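Local coordinates for glycerate dehydrogenase (Bacillus sp. 5mfcol3.1, PDB 6P2I), which reduces acyclic imino acids asymmetrically with NADPH and binds D-arginine, in a fold related to the D-2-hydroxyacid dehydrogenases, at residues Ile196-Pro201 / Glu207-Glu212; Leu224-Thr227 / Leu232-Glu235; Gly170-Lys175 / Ile181-Ile186; Lys213-Met218 / Glu235-Ser240. All blocks are in the same frame, centred on the assembly; numbering follows the deposited sequence.

Contact 1 (Ile196-Pro201 / Glu207-Glu212); sequences ISLHIP and EIILTE. With NAP (NADP nicotinamide-adenine-dinucleotide phosphate), chain C.
The end of a Rossmann strand, 195-198, meets segment 207-212, the end of the loop that leads into helix 212-215, and three apolar pairs join them. Leu-198 and Leu-210 reach toward each other tip to tip, with Leu-198 CD1 4.0 Å from Leu-210 CD1. The other branch of Leu-198 only grazes Ile-209: Leu-198 CD2 is 4.5 Å from Ile-209 CG2. Further along, Ile-200 CD1 lies 4.2 Å from Ile-209 CD1.

Ile-200 also serves the cofactor. Its CG1 is anti to the backbone N (chi1 -170°) and the chain runs on fully extended. This lays CD1 over a face of the adenine, 3.4 Å from NAP C4A, while CG1 stands 3.6 Å from NAP N9A. One methyl therefore touches both the base and Ile-209. Cut back to an alanine, this residue is likely to leave that face of the adenine without its apolar cover and open a gap beside Ile-209. Pro-201 carries the contact on to the ribose of the nicotinamide half, with Pro-201 CA 3.2 Å from NAP O3D.

The loop is shaped by an inverse gamma turn centred on Leu-210. Next to it, Thr-211 is the N-cap of helix 212-215, its OG1 bonded to Leu-214 N. A cofactor-lining loop at the carboxyl end of a parallel strand, leading on to a helix, is characteristic of the Rossmann fold.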
# COMPACT_ATOMS: atom_id res chain seq x y z
N ILE A 196 5.04 -13.42 1.98
CA ILE A 196 4.55 -14.31 3.03
C ILE A 196 3.86 -13.44 4.06
O ILE A 196 4.41 -12.42 4.48
CB ILE A 196 5.69 -15.11 3.68
CG1 ILE A 196 6.37 -16.01 2.66
CG2 ILE A 196 5.16 -15.92 4.88
CD1 ILE A 196 7.78 -16.44 3.03
N SER A 197 2.64 -13.83 4.45
CA SER A 197 1.89 -13.07 5.46
C SER A 197 1.32 -14.02 6.50
O SER A 197 0.71 -15.04 6.16
CB SER A 197 0.77 -12.25 4.80
OG SER A 197 0.21 -11.33 5.71
N LEU A 198 1.50 -13.67 7.78
CA LEU A 198 1.04 -14.50 8.89
C LEU A 198 -0.36 -14.08 9.33
O LEU A 198 -0.63 -12.89 9.52
CB LEU A 198 2.00 -14.40 10.08
CG LEU A 198 3.32 -15.18 9.92
CD1 LEU A 198 4.44 -14.52 10.72
CD2 LEU A 198 3.13 -16.63 10.35
N HIS A 199 -1.25 -15.06 9.51
CA HIS A 199 -2.62 -14.83 9.94
C HIS A 199 -3.07 -15.98 10.83
O HIS A 199 -4.04 -16.67 10.57
CB HIS A 199 -3.52 -14.64 8.72
CG HIS A 199 -3.12 -13.46 7.90
ND1 HIS A 199 -3.30 -12.17 8.34
CD2 HIS A 199 -2.48 -13.38 6.71
CE1 HIS A 199 -2.82 -11.34 7.43
NE2 HIS A 199 -2.32 -12.04 6.43
N ILE A 200 -2.34 -16.15 11.93
CA ILE A 200 -2.47 -17.33 12.78
C ILE A 200 -2.43 -16.90 14.24
O ILE A 200 -1.72 -15.95 14.59
CB ILE A 200 -1.35 -18.34 12.42
CG1 ILE A 200 -1.55 -19.69 13.08
CG2 ILE A 200 0.03 -17.76 12.73
CD1 ILE A 200 -0.47 -20.67 12.71
N PRO A 201 -3.22 -17.53 15.10
CA PRO A 201 -3.17 -17.18 16.53
C PRO A 201 -1.86 -17.65 17.15
O PRO A 201 -1.24 -18.61 16.70
CB PRO A 201 -4.36 -17.94 17.12
CG PRO A 201 -4.49 -19.13 16.24
CD PRO A 201 -4.20 -18.60 14.85
N GLU A 207 4.06 -20.74 18.55
CA GLU A 207 5.20 -19.91 18.92
C GLU A 207 6.43 -20.36 18.15
O GLU A 207 6.73 -21.55 18.07
CB GLU A 207 5.45 -20.00 20.43
CG GLU A 207 4.45 -19.19 21.23
CD GLU A 207 5.10 -18.33 22.27
OE1 GLU A 207 6.23 -17.86 22.04
OE2 GLU A 207 4.47 -18.13 23.34
N ILE A 208 7.13 -19.39 17.55
CA ILE A 208 8.33 -19.63 16.75
C ILE A 208 8.03 -20.65 15.65
O ILE A 208 8.83 -21.55 15.38
CB ILE A 208 9.51 -20.11 17.61
CG1 ILE A 208 9.51 -19.41 18.97
CG2 ILE A 208 10.83 -19.82 16.90
CD1 ILE A 208 9.91 -17.96 18.91
N ILE A 209 6.86 -20.52 15.01
CA ILE A 209 6.57 -21.40 13.89
C ILE A 209 7.49 -21.10 12.72
O ILE A 209 7.86 -22.01 11.96
CB ILE A 209 5.08 -21.31 13.49
CG1 ILE A 209 4.70 -22.47 12.57
CG2 ILE A 209 4.77 -19.96 12.85
CD1 ILE A 209 3.28 -22.41 12.05
N LEU A 210 7.91 -19.85 12.56
CA LEU A 210 8.90 -19.48 11.54
C LEU A 210 10.28 -19.63 12.18
O LEU A 210 10.83 -18.69 12.75
CB LEU A 210 8.66 -18.08 11.01
CG LEU A 210 7.46 -17.89 10.07
CD1 LEU A 210 7.58 -16.58 9.29
CD2 LEU A 210 7.31 -19.08 9.14
N THR A 211 10.83 -20.83 12.08
CA THR A 211 12.14 -21.14 12.62
C THR A 211 13.24 -20.52 11.78
O THR A 211 13.02 -20.06 10.65
CB THR A 211 12.32 -22.66 12.68
OG1 THR A 211 12.20 -23.18 11.35
CG2 THR A 211 11.23 -23.28 13.54
N GLU A 212 14.46 -20.52 12.34
CA GLU A 212 15.62 -20.11 11.56
C GLU A 212 15.74 -20.92 10.28
O GLU A 212 16.02 -20.37 9.21
CB GLU A 212 16.90 -20.25 12.39
CG GLU A 212 18.16 -19.84 11.64
CD GLU A 212 19.42 -20.00 12.47
OE1 GLU A 212 19.32 -20.36 13.66
OE2 GLU A 212 20.52 -19.78 11.92
PA NAP C . -8.98 -17.38 12.58
O1A NAP C . -9.11 -18.21 13.84
O2A NAP C . -10.21 -17.07 11.77
O5B NAP C . -7.93 -18.11 11.62
C5B NAP C . -6.75 -18.70 12.14
C4B NAP C . -6.10 -19.48 11.00
O4B NAP C . -4.86 -20.00 11.48
C3B NAP C . -6.95 -20.69 10.58
O3B NAP C . -6.71 -20.97 9.19
C2B NAP C . -6.36 -21.82 11.39
O2B NAP C . -6.56 -23.10 10.80
C1B NAP C . -4.90 -21.42 11.34
N9A NAP C . -4.12 -22.11 12.38
C8A NAP C . -4.40 -22.17 13.70
N7A NAP C . -3.47 -22.91 14.34
C5A NAP C . -2.60 -23.35 13.41
C6A NAP C . -1.38 -24.17 13.40
N6A NAP C . -0.89 -24.70 14.55
N1A NAP C . -0.77 -24.37 12.22
C2A NAP C . -1.23 -23.85 11.06
N3A NAP C . -2.34 -23.09 10.98
C4A NAP C . -3.04 -22.82 12.12
O3 NAP C . -8.17 -16.05 13.04
PN NAP C . -8.21 -14.60 12.36
O1N NAP C . -9.51 -13.90 12.70
O2N NAP C . -7.83 -14.71 10.90
O5D NAP C . -7.05 -13.87 13.19
C5D NAP C . -5.71 -14.38 13.15
C4D NAP C . -4.81 -13.59 14.10
O4D NAP C . -4.71 -12.25 13.64
C3D NAP C . -5.36 -13.44 15.51
O3D NAP C . -5.11 -14.59 16.33
C2D NAP C . -4.64 -12.19 16.00
O2D NAP C . -3.47 -12.57 16.73
C1D NAP C . -4.26 -11.44 14.72
N1N NAP C . -4.91 -10.12 14.68
C2N NAP C . -4.16 -9.02 14.55
C3N NAP C . -4.74 -7.75 14.53
C7N NAP C . -3.87 -6.52 14.41
O7N NAP C . -4.34 -5.43 14.71
N7N NAP C . -2.59 -6.64 14.04
C4N NAP C . -6.13 -7.64 14.65
C5N NAP C . -6.89 -8.80 14.80
C6N NAP C . -6.25 -10.04 14.80
P2B NAP C . -7.89 -23.98 11.02
O1X NAP C . -8.05 -24.11 12.53
O2X NAP C . -9.01 -23.19 10.40
O3X NAP C . -7.58 -25.26 10.28

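Contact 2 (Leu224-Thr227 / Leu232-Glu235); sequences LINT and LIDE. With NAP (NADP nicotinamide-adenine-dinucleotide phosphate), chain C.
Thr-227 O accepts the carboxamide N-H of the cofactor, at 2.8 Å from NAP N7N and nearly straight (N-H...O 167°). This bond holds one end of the nicotinamide amide group. Thr-227 directly follows Asn-226, whose side chain meets Ile-233 across the contact.

Ile-233 CD1 is the atom that does most of the touching. It stands 3.7 Å from Asn-226 ND2 and 4.1 Å from Leu-224 CD2. The methyl approaches Asn-226 from off the plane of the amide. It meets Leu-224 tip to tip. The torsions of Ile-233 explain the reach: CG1 is anti to the carbonyl carbon (chi1 -51°), and the chain is extended beyond it. Leu-232 takes a smaller part, with its CD1 4.4 Å from Asn-226 OD1.

Strand 223-226 is an inner strand of the parallel Rossmann sheet. The segment 232-235 leads from its carboxyl end into helix 235-243, so in this contact the connecting loop packs back on the strand it has just left. Asp-234 is the N-cap of that helix, its OD1 bonded to Ala-237 N.

The amide of Asn-226 is buried, yet both its ends are satisfied within the loop. OD1 accepts from Cys-228 N, and ND2 donates to Arg-229 O. These two bonds fix the rotation of the amide and tie the strand end to the turn that follows. Arg-229 itself lines the D-arginine pocket.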
# COMPACT_ATOMS: atom_id res chain seq x y z
N LEU A 224 8.24 -10.36 3.83
CA LEU A 224 7.55 -11.01 4.93
C LEU A 224 6.69 -9.97 5.65
O LEU A 224 7.19 -8.90 6.00
CB LEU A 224 8.55 -11.64 5.90
CG LEU A 224 8.00 -12.23 7.19
CD1 LEU A 224 7.02 -13.35 6.89
CD2 LEU A 224 9.15 -12.71 8.07
N ILE A 225 5.41 -10.28 5.83
CA ILE A 225 4.46 -9.41 6.51
C ILE A 225 3.99 -10.12 7.77
O ILE A 225 3.57 -11.28 7.71
CB ILE A 225 3.26 -9.05 5.61
CG1 ILE A 225 3.72 -8.45 4.27
CG2 ILE A 225 2.30 -8.12 6.35
CD1 ILE A 225 4.47 -7.12 4.42
N ASN A 226 4.03 -9.42 8.92
CA ASN A 226 3.48 -9.99 10.15
C ASN A 226 2.54 -8.98 10.81
O ASN A 226 2.98 -8.02 11.44
CB ASN A 226 4.58 -10.42 11.11
CG ASN A 226 4.04 -11.24 12.25
OD1 ASN A 226 2.91 -11.75 12.16
ND2 ASN A 226 4.80 -11.36 13.34
N THR A 227 1.23 -9.21 10.66
CA THR A 227 0.23 -8.51 11.45
C THR A 227 -0.19 -9.31 12.68
O THR A 227 -1.18 -8.96 13.32
CB THR A 227 -1.01 -8.19 10.61
OG1 THR A 227 -1.54 -9.40 10.04
CG2 THR A 227 -0.67 -7.25 9.46
N LEU A 232 5.60 -15.35 16.93
CA LEU A 232 5.43 -16.40 15.94
C LEU A 232 6.71 -16.67 15.17
O LEU A 232 6.83 -17.71 14.52
CB LEU A 232 4.32 -16.03 14.95
CG LEU A 232 2.92 -15.87 15.54
CD1 LEU A 232 1.98 -15.37 14.49
CD2 LEU A 232 2.43 -17.19 16.09
N ILE A 233 7.66 -15.74 15.21
CA ILE A 233 8.89 -15.80 14.42
C ILE A 233 10.07 -15.93 15.36
O ILE A 233 10.07 -15.35 16.45
CB ILE A 233 9.05 -14.54 13.54
CG1 ILE A 233 7.77 -14.28 12.74
CG2 ILE A 233 10.27 -14.68 12.63
CD1 ILE A 233 7.82 -13.00 11.91
N ASP A 234 11.09 -16.70 14.94
CA ASP A 234 12.40 -16.58 15.56
C ASP A 234 12.93 -15.19 15.23
O ASP A 234 13.55 -14.98 14.18
CB ASP A 234 13.35 -17.68 15.07
CG ASP A 234 14.69 -17.68 15.79
OD1 ASP A 234 15.19 -16.60 16.20
OD2 ASP A 234 15.28 -18.78 15.92
N GLU A 235 12.69 -14.23 16.12
CA GLU A 235 12.94 -12.83 15.78
C GLU A 235 14.42 -12.54 15.62
O GLU A 235 14.80 -11.70 14.80
CB GLU A 235 12.34 -11.92 16.84
CG GLU A 235 12.16 -10.50 16.39
CD GLU A 235 11.46 -9.67 17.44
OE1 GLU A 235 10.24 -9.45 17.28
OE2 GLU A 235 12.13 -9.27 18.42
PA NAP C . -8.98 -17.38 12.58
O1A NAP C . -9.11 -18.21 13.84
O2A NAP C . -10.21 -17.07 11.77
O5B NAP C . -7.93 -18.11 11.62
C5B NAP C . -6.75 -18.70 12.14
C4B NAP C . -6.10 -19.48 11.00
O4B NAP C . -4.86 -20.00 11.48
C3B NAP C . -6.95 -20.69 10.58
O3B NAP C . -6.71 -20.97 9.19
C2B NAP C . -6.36 -21.82 11.39
O2B NAP C . -6.56 -23.10 10.80
C1B NAP C . -4.90 -21.42 11.34
N9A NAP C . -4.12 -22.11 12.38
C8A NAP C . -4.40 -22.17 13.70
N7A NAP C . -3.47 -22.91 14.34
C5A NAP C . -2.60 -23.35 13.41
C6A NAP C . -1.38 -24.17 13.40
N6A NAP C . -0.89 -24.70 14.55
N1A NAP C . -0.77 -24.37 12.22
C2A NAP C . -1.23 -23.85 11.06
N3A NAP C . -2.34 -23.09 10.98
C4A NAP C . -3.04 -22.82 12.12
O3 NAP C . -8.17 -16.05 13.04
PN NAP C . -8.21 -14.60 12.36
O1N NAP C . -9.51 -13.90 12.70
O2N NAP C . -7.83 -14.71 10.90
O5D NAP C . -7.05 -13.87 13.19
C5D NAP C . -5.71 -14.38 13.15
C4D NAP C . -4.81 -13.59 14.10
O4D NAP C . -4.71 -12.25 13.64
C3D NAP C . -5.36 -13.44 15.51
O3D NAP C . -5.11 -14.59 16.33
C2D NAP C . -4.64 -12.19 16.00
O2D NAP C . -3.47 -12.57 16.73
C1D NAP C . -4.26 -11.44 14.72
N1N NAP C . -4.91 -10.12 14.68
C2N NAP C . -4.16 -9.02 14.55
C3N NAP C . -4.74 -7.75 14.53
C7N NAP C . -3.87 -6.52 14.41
O7N NAP C . -4.34 -5.43 14.71
N7N NAP C . -2.59 -6.64 14.04
C4N NAP C . -6.13 -7.64 14.65
C5N NAP C . -6.89 -8.80 14.80
C6N NAP C . -6.25 -10.04 14.80
P2B NAP C . -7.89 -23.98 11.02
O1X NAP C . -8.05 -24.11 12.53
O2X NAP C . -9.01 -23.19 10.40
O3X NAP C . -7.58 -25.26 10.28

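Contact 3 (Gly170-Lys175 / Ile181-Ile186); sequences GLNKSK and IQQVDI. With NAP (NADP nicotinamide-adenine-dinucleotide phosphate), chain C.
Gly-170 and Gln-183 pair as neighbours in parallel strands, and here the packing is tight. Gly-170 N donates to Gln-182 O (3.0 Å), and Gly-170 O accepts from Val-184 N (3.0 Å). Ile-181 CG2 lies 3.6 Å from Gly-170 N, over a residue that has no side chain. Beside this, the Leu-171 side chain crosses that of Ile-186 obliquely, CD2 3.6 Å from Ile-186 CB.

The other side is bridged by water. The amides of Asn-172 and Gln-183 stand with their planes 83° apart, and one water accepts from both Asn-172 N and Gln-183 NE2. Asn-172 ND2 and Gln-183 NE2 both donate to Arg-176 O. Asn-172 OD1 takes a weak bond from Lys-175 N. With an alanine here, Arg-176 O would probably lose one donor and Lys-175 N its weak acceptor, leaving the 173-175 loop freer to move. Lys-175 is the exposed, loose end: its NZ bonds weakly to a second water, which donates to Val-184 O.

The same loop holds the 2'-phosphate of the cofactor. Ser-174 N is 2.7 Å from NAP O3X, and Ser-174 OG bonds the same oxygen. Lys-173 NZ reaches NAP O1X at 3.0 Å, its chain bent at its last two torsions, while its CB lies over the adenine, 3.5 Å from NAP C5A. A lysine, a serine hydroxyl and a backbone amide around this phosphate are consistent with a site suited to NADPH rather than NADH.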
# COMPACT_ATOMS: atom_id res chain seq x y z
N GLY A 170 -1.41 -21.19 0.70
CA GLY A 170 -1.64 -20.99 2.12
C GLY A 170 -1.71 -22.30 2.86
O GLY A 170 -1.61 -23.38 2.27
N LEU A 171 -1.86 -22.19 4.17
CA LEU A 171 -1.93 -23.38 5.00
C LEU A 171 -2.76 -23.08 6.23
O LEU A 171 -2.82 -21.95 6.71
CB LEU A 171 -0.54 -23.89 5.41
CG LEU A 171 0.37 -23.08 6.33
CD1 LEU A 171 0.09 -23.37 7.79
CD2 LEU A 171 1.82 -23.41 6.04
N ASN A 172 -3.39 -24.13 6.73
CA ASN A 172 -4.10 -24.09 7.99
C ASN A 172 -3.72 -25.35 8.76
O ASN A 172 -2.84 -26.11 8.36
CB ASN A 172 -5.61 -23.92 7.78
CG ASN A 172 -6.23 -25.07 6.98
OD1 ASN A 172 -5.63 -26.13 6.81
ND2 ASN A 172 -7.44 -24.86 6.49
N LYS A 173 -4.39 -25.57 9.89
CA LYS A 173 -4.11 -26.70 10.76
C LYS A 173 -5.02 -27.89 10.49
O LYS A 173 -4.56 -29.03 10.47
CB LYS A 173 -4.24 -26.25 12.22
CG LYS A 173 -4.29 -27.38 13.25
CD LYS A 173 -4.63 -26.84 14.64
CE LYS A 173 -5.78 -25.82 14.61
NZ LYS A 173 -7.10 -26.42 14.27
N SER A 174 -6.31 -27.63 10.26
CA SER A 174 -7.30 -28.70 10.12
C SER A 174 -7.27 -29.34 8.74
O SER A 174 -7.85 -30.43 8.57
CB SER A 174 -8.70 -28.15 10.37
OG SER A 174 -9.00 -27.16 9.38
N LYS A 175 -6.63 -28.70 7.77
CA LYS A 175 -6.67 -29.08 6.36
C LYS A 175 -8.07 -28.96 5.76
O LYS A 175 -8.33 -29.51 4.68
CB LYS A 175 -6.10 -30.48 6.13
CG LYS A 175 -4.70 -30.66 6.70
CD LYS A 175 -3.64 -30.12 5.76
CE LYS A 175 -3.27 -31.16 4.71
NZ LYS A 175 -2.68 -30.54 3.49
N ILE A 181 -7.60 -20.87 -2.50
CA ILE A 181 -6.27 -20.90 -1.91
C ILE A 181 -5.69 -22.29 -2.13
O ILE A 181 -6.23 -23.28 -1.62
CB ILE A 181 -6.32 -20.56 -0.41
CG1 ILE A 181 -6.85 -19.14 -0.19
CG2 ILE A 181 -4.94 -20.73 0.21
CD1 ILE A 181 -7.07 -18.77 1.29
N GLN A 182 -4.59 -22.37 -2.87
CA GLN A 182 -3.89 -23.64 -3.05
C GLN A 182 -3.13 -23.96 -1.77
O GLN A 182 -2.22 -23.22 -1.39
CB GLN A 182 -2.94 -23.58 -4.24
CG GLN A 182 -2.06 -24.81 -4.37
CD GLN A 182 -2.63 -25.84 -5.33
OE1 GLN A 182 -3.61 -26.51 -5.02
NE2 GLN A 182 -2.02 -25.95 -6.50
N GLN A 183 -3.50 -25.04 -1.10
CA GLN A 183 -2.93 -25.30 0.21
C GLN A 183 -1.71 -26.21 0.10
O GLN A 183 -1.71 -27.19 -0.65
CB GLN A 183 -4.00 -25.87 1.14
CG GLN A 183 -5.00 -24.78 1.47
CD GLN A 183 -6.32 -25.26 2.03
OE1 GLN A 183 -7.37 -25.04 1.42
NE2 GLN A 183 -6.28 -25.88 3.21
N VAL A 184 -0.67 -25.84 0.84
CA VAL A 184 0.64 -26.48 0.79
C VAL A 184 1.16 -26.62 2.22
O VAL A 184 0.61 -26.03 3.15
CB VAL A 184 1.64 -25.67 -0.06
CG1 VAL A 184 1.12 -25.50 -1.49
CG2 VAL A 184 1.87 -24.31 0.58
N ASP A 185 2.24 -27.39 2.39
CA ASP A 185 2.89 -27.39 3.69
C ASP A 185 3.82 -26.18 3.82
O ASP A 185 4.06 -25.43 2.86
CB ASP A 185 3.61 -28.73 3.95
CG ASP A 185 4.91 -28.92 3.15
OD1 ASP A 185 5.30 -28.06 2.34
OD2 ASP A 185 5.55 -29.97 3.34
N ILE A 186 4.33 -25.95 5.04
CA ILE A 186 5.01 -24.69 5.33
C ILE A 186 6.35 -24.61 4.61
O ILE A 186 6.79 -23.51 4.23
CB ILE A 186 5.16 -24.49 6.85
CG1 ILE A 186 5.64 -23.07 7.16
CG2 ILE A 186 6.11 -25.53 7.47
CD1 ILE A 186 5.07 -22.50 8.47
PA NAP C . -8.98 -17.38 12.58
O1A NAP C . -9.11 -18.21 13.84
O2A NAP C . -10.21 -17.07 11.77
O5B NAP C . -7.93 -18.11 11.62
C5B NAP C . -6.75 -18.70 12.14
C4B NAP C . -6.10 -19.48 11.00
O4B NAP C . -4.86 -20.00 11.48
C3B NAP C . -6.95 -20.69 10.58
O3B NAP C . -6.71 -20.97 9.19
C2B NAP C . -6.36 -21.82 11.39
O2B NAP C . -6.56 -23.10 10.80
C1B NAP C . -4.90 -21.42 11.34
N9A NAP C . -4.12 -22.11 12.38
C8A NAP C . -4.40 -22.17 13.70
N7A NAP C . -3.47 -22.91 14.34
C5A NAP C . -2.60 -23.35 13.41
C6A NAP C . -1.38 -24.17 13.40
N6A NAP C . -0.89 -24.70 14.55
N1A NAP C . -0.77 -24.37 12.22
C2A NAP C . -1.23 -23.85 11.06
N3A NAP C . -2.34 -23.09 10.98
C4A NAP C . -3.04 -22.82 12.12
O3 NAP C . -8.17 -16.05 13.04
PN NAP C . -8.21 -14.60 12.36
O1N NAP C . -9.51 -13.90 12.70
O2N NAP C . -7.83 -14.71 10.90
O5D NAP C . -7.05 -13.87 13.19
C5D NAP C . -5.71 -14.38 13.15
C4D NAP C . -4.81 -13.59 14.10
O4D NAP C . -4.71 -12.25 13.64
C3D NAP C . -5.36 -13.44 15.51
O3D NAP C . -5.11 -14.59 16.33
C2D NAP C . -4.64 -12.19 16.00
O2D NAP C . -3.47 -12.57 16.73
C1D NAP C . -4.26 -11.44 14.72
N1N NAP C . -4.91 -10.12 14.68
C2N NAP C . -4.16 -9.02 14.55
C3N NAP C . -4.74 -7.75 14.53
C7N NAP C . -3.87 -6.52 14.41
O7N NAP C . -4.34 -5.43 14.71
N7N NAP C . -2.59 -6.64 14.04
C4N NAP C . -6.13 -7.64 14.65
C5N NAP C . -6.89 -8.80 14.80
C6N NAP C . -6.25 -10.04 14.80
P2B NAP C . -7.89 -23.98 11.02
O1X NAP C . -8.05 -24.11 12.53
O2X NAP C . -9.01 -23.19 10.40
O3X NAP C . -7.58 -25.26 10.28
O HOH W 1 -3.71 -26.42 4.86
O HOH W 2 -1.28 -27.53 4.39

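Contact 4 (Lys213-Met218 / Glu235-Ser240); sequences KLLSLM and EQALYS
The peptide group linking Ala-237 to Leu-238 is the flat group of this contact, and Leu-215 covers one of its faces. Leu-215 CD1 sits over that face, 3.9 Å from Leu-238 N. Beside it the same methyl meets Ala-237 CB, also at 3.9 Å. Leu-238 CB is a little farther, 4.3 Å from Leu-215 CD1. A single branch of one leucine thus carries the whole touch. Its CG is anti to the carbonyl carbon (chi1 -70°), which sends the branch out from helix 212-215 and across to the first turn of helix 235-243. The small Ala-237 lets it come close to the backbone there.

The meeting is by van der Waals contact alone, a methyl on a peptide face and on two CB atoms. The polar bonds stay within each segment. Ser-216 OG donates to Lys-213 O, 2.6 Å away. A type I turn spans Leu-215 to Met-218.

Strand 223-226 lies between the two helices in the chain, so the contact joins the helices that precede and follow one strand of the Rossmann sheet. Leu-214 of helix 212-215 also packs against Ile-186 and Thr-187, and Met-218, in the loop after it, reaches Met-190 of helix 186-192.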
# COMPACT_ATOMS: atom_id res chain seq x y z
N LYS A 213 15.51 -22.24 10.37
CA LYS A 213 15.59 -23.09 9.18
C LYS A 213 14.57 -22.68 8.13
O LYS A 213 14.91 -22.52 6.95
CB LYS A 213 15.39 -24.55 9.58
CG LYS A 213 15.60 -25.55 8.44
N LEU A 214 13.31 -22.50 8.54
CA LEU A 214 12.28 -22.12 7.58
C LEU A 214 12.56 -20.75 6.97
O LEU A 214 12.35 -20.54 5.77
CB LEU A 214 10.91 -22.13 8.25
CG LEU A 214 10.33 -23.52 8.50
CD1 LEU A 214 9.05 -23.43 9.33
CD2 LEU A 214 10.09 -24.24 7.18
N LEU A 215 13.01 -19.80 7.79
CA LEU A 215 13.35 -18.48 7.27
C LEU A 215 14.48 -18.55 6.24
O LEU A 215 14.52 -17.75 5.30
CB LEU A 215 13.74 -17.54 8.41
CG LEU A 215 12.61 -17.10 9.35
CD1 LEU A 215 13.19 -16.52 10.62
CD2 LEU A 215 11.70 -16.08 8.65
N SER A 216 15.39 -19.51 6.38
CA SER A 216 16.49 -19.61 5.43
C SER A 216 16.04 -20.09 4.06
O SER A 216 16.84 -20.04 3.11
CB SER A 216 17.57 -20.56 5.96
OG SER A 216 17.16 -21.91 5.83
N LEU A 217 14.80 -20.56 3.93
CA LEU A 217 14.30 -21.03 2.64
C LEU A 217 13.70 -19.92 1.78
O LEU A 217 13.44 -20.16 0.60
CB LEU A 217 13.25 -22.12 2.85
CG LEU A 217 13.66 -23.32 3.71
CD1 LEU A 217 12.44 -24.18 3.97
CD2 LEU A 217 14.75 -24.13 3.02
N MET A 218 13.51 -18.72 2.34
CA MET A 218 12.84 -17.64 1.63
C MET A 218 13.57 -17.28 0.34
O MET A 218 14.79 -17.44 0.22
CB MET A 218 12.73 -16.39 2.52
CG MET A 218 12.10 -16.66 3.87
SD MET A 218 11.20 -15.28 4.59
CE MET A 218 12.53 -14.40 5.43
N GLU A 235 12.69 -14.23 16.12
CA GLU A 235 12.94 -12.83 15.78
C GLU A 235 14.42 -12.54 15.62
O GLU A 235 14.80 -11.70 14.80
CB GLU A 235 12.34 -11.92 16.84
CG GLU A 235 12.16 -10.50 16.39
CD GLU A 235 11.46 -9.67 17.44
OE1 GLU A 235 10.24 -9.45 17.28
OE2 GLU A 235 12.13 -9.27 18.42
N GLN A 236 15.27 -13.22 16.40
CA GLN A 236 16.71 -13.07 16.23
C GLN A 236 17.15 -13.57 14.86
O GLN A 236 17.98 -12.94 14.19
CB GLN A 236 17.46 -13.80 17.34
CG GLN A 236 17.43 -13.09 18.67
CD GLN A 236 18.40 -13.68 19.67
OE1 GLN A 236 18.55 -14.90 19.76
NE2 GLN A 236 19.06 -12.81 20.43
N ALA A 237 16.59 -14.71 14.42
CA ALA A 237 16.92 -15.20 13.09
C ALA A 237 16.41 -14.26 12.01
O ALA A 237 17.08 -14.05 11.00
CB ALA A 237 16.35 -16.61 12.88
N LEU A 238 15.23 -13.67 12.22
CA LEU A 238 14.70 -12.72 11.25
C LEU A 238 15.60 -11.49 11.15
O LEU A 238 15.84 -10.97 10.06
CB LEU A 238 13.27 -12.32 11.63
CG LEU A 238 12.56 -11.33 10.69
CD1 LEU A 238 12.60 -11.82 9.24
CD2 LEU A 238 11.12 -11.07 11.11
N TYR A 239 16.11 -11.01 12.29
CA TYR A 239 17.04 -9.89 12.26
C TYR A 239 18.25 -10.21 11.39
O TYR A 239 18.65 -9.39 10.55
CB TYR A 239 17.48 -9.52 13.67
CG TYR A 239 18.58 -8.48 13.65
CD1 TYR A 239 18.31 -7.16 13.32
CD2 TYR A 239 19.90 -8.84 13.89
CE1 TYR A 239 19.32 -6.22 13.26
CE2 TYR A 239 20.92 -7.90 13.84
CZ TYR A 239 20.62 -6.59 13.52
OH TYR A 239 21.62 -5.65 13.46
N SER A 240 18.84 -11.39 11.57
CA SER A 240 20.00 -11.78 10.78
C SER A 240 19.67 -11.86 9.30
O SER A 240 20.46 -11.45 8.45
CB SER A 240 20.57 -13.11 11.28
OG SER A 240 21.07 -12.98 12.60

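Contacts 1 and 2 are buried and sit side by side on neighbouring strands, 195-198 and 223-226. Backbone pairs Ile-196 O with Ile-225 N and Leu-210 O with Asp-234 N probably bond them together. Contact 4 is also buried and apolar, but it joins helices; it shares Glu-235 with contact 2, and Leu-215 CD1 packs on Ile-233 CG2. Contact 3 lies at the sheet edge, partly exposed, with backbone bonds and waters instead of methyl packing alone. Ile-186 links it to Ile-209 and Leu-214. Contacts 1, 2 and 3 touch different parts of the cofactor: adenine and ribose, carboxamide, and 2'-phosphate with adenine.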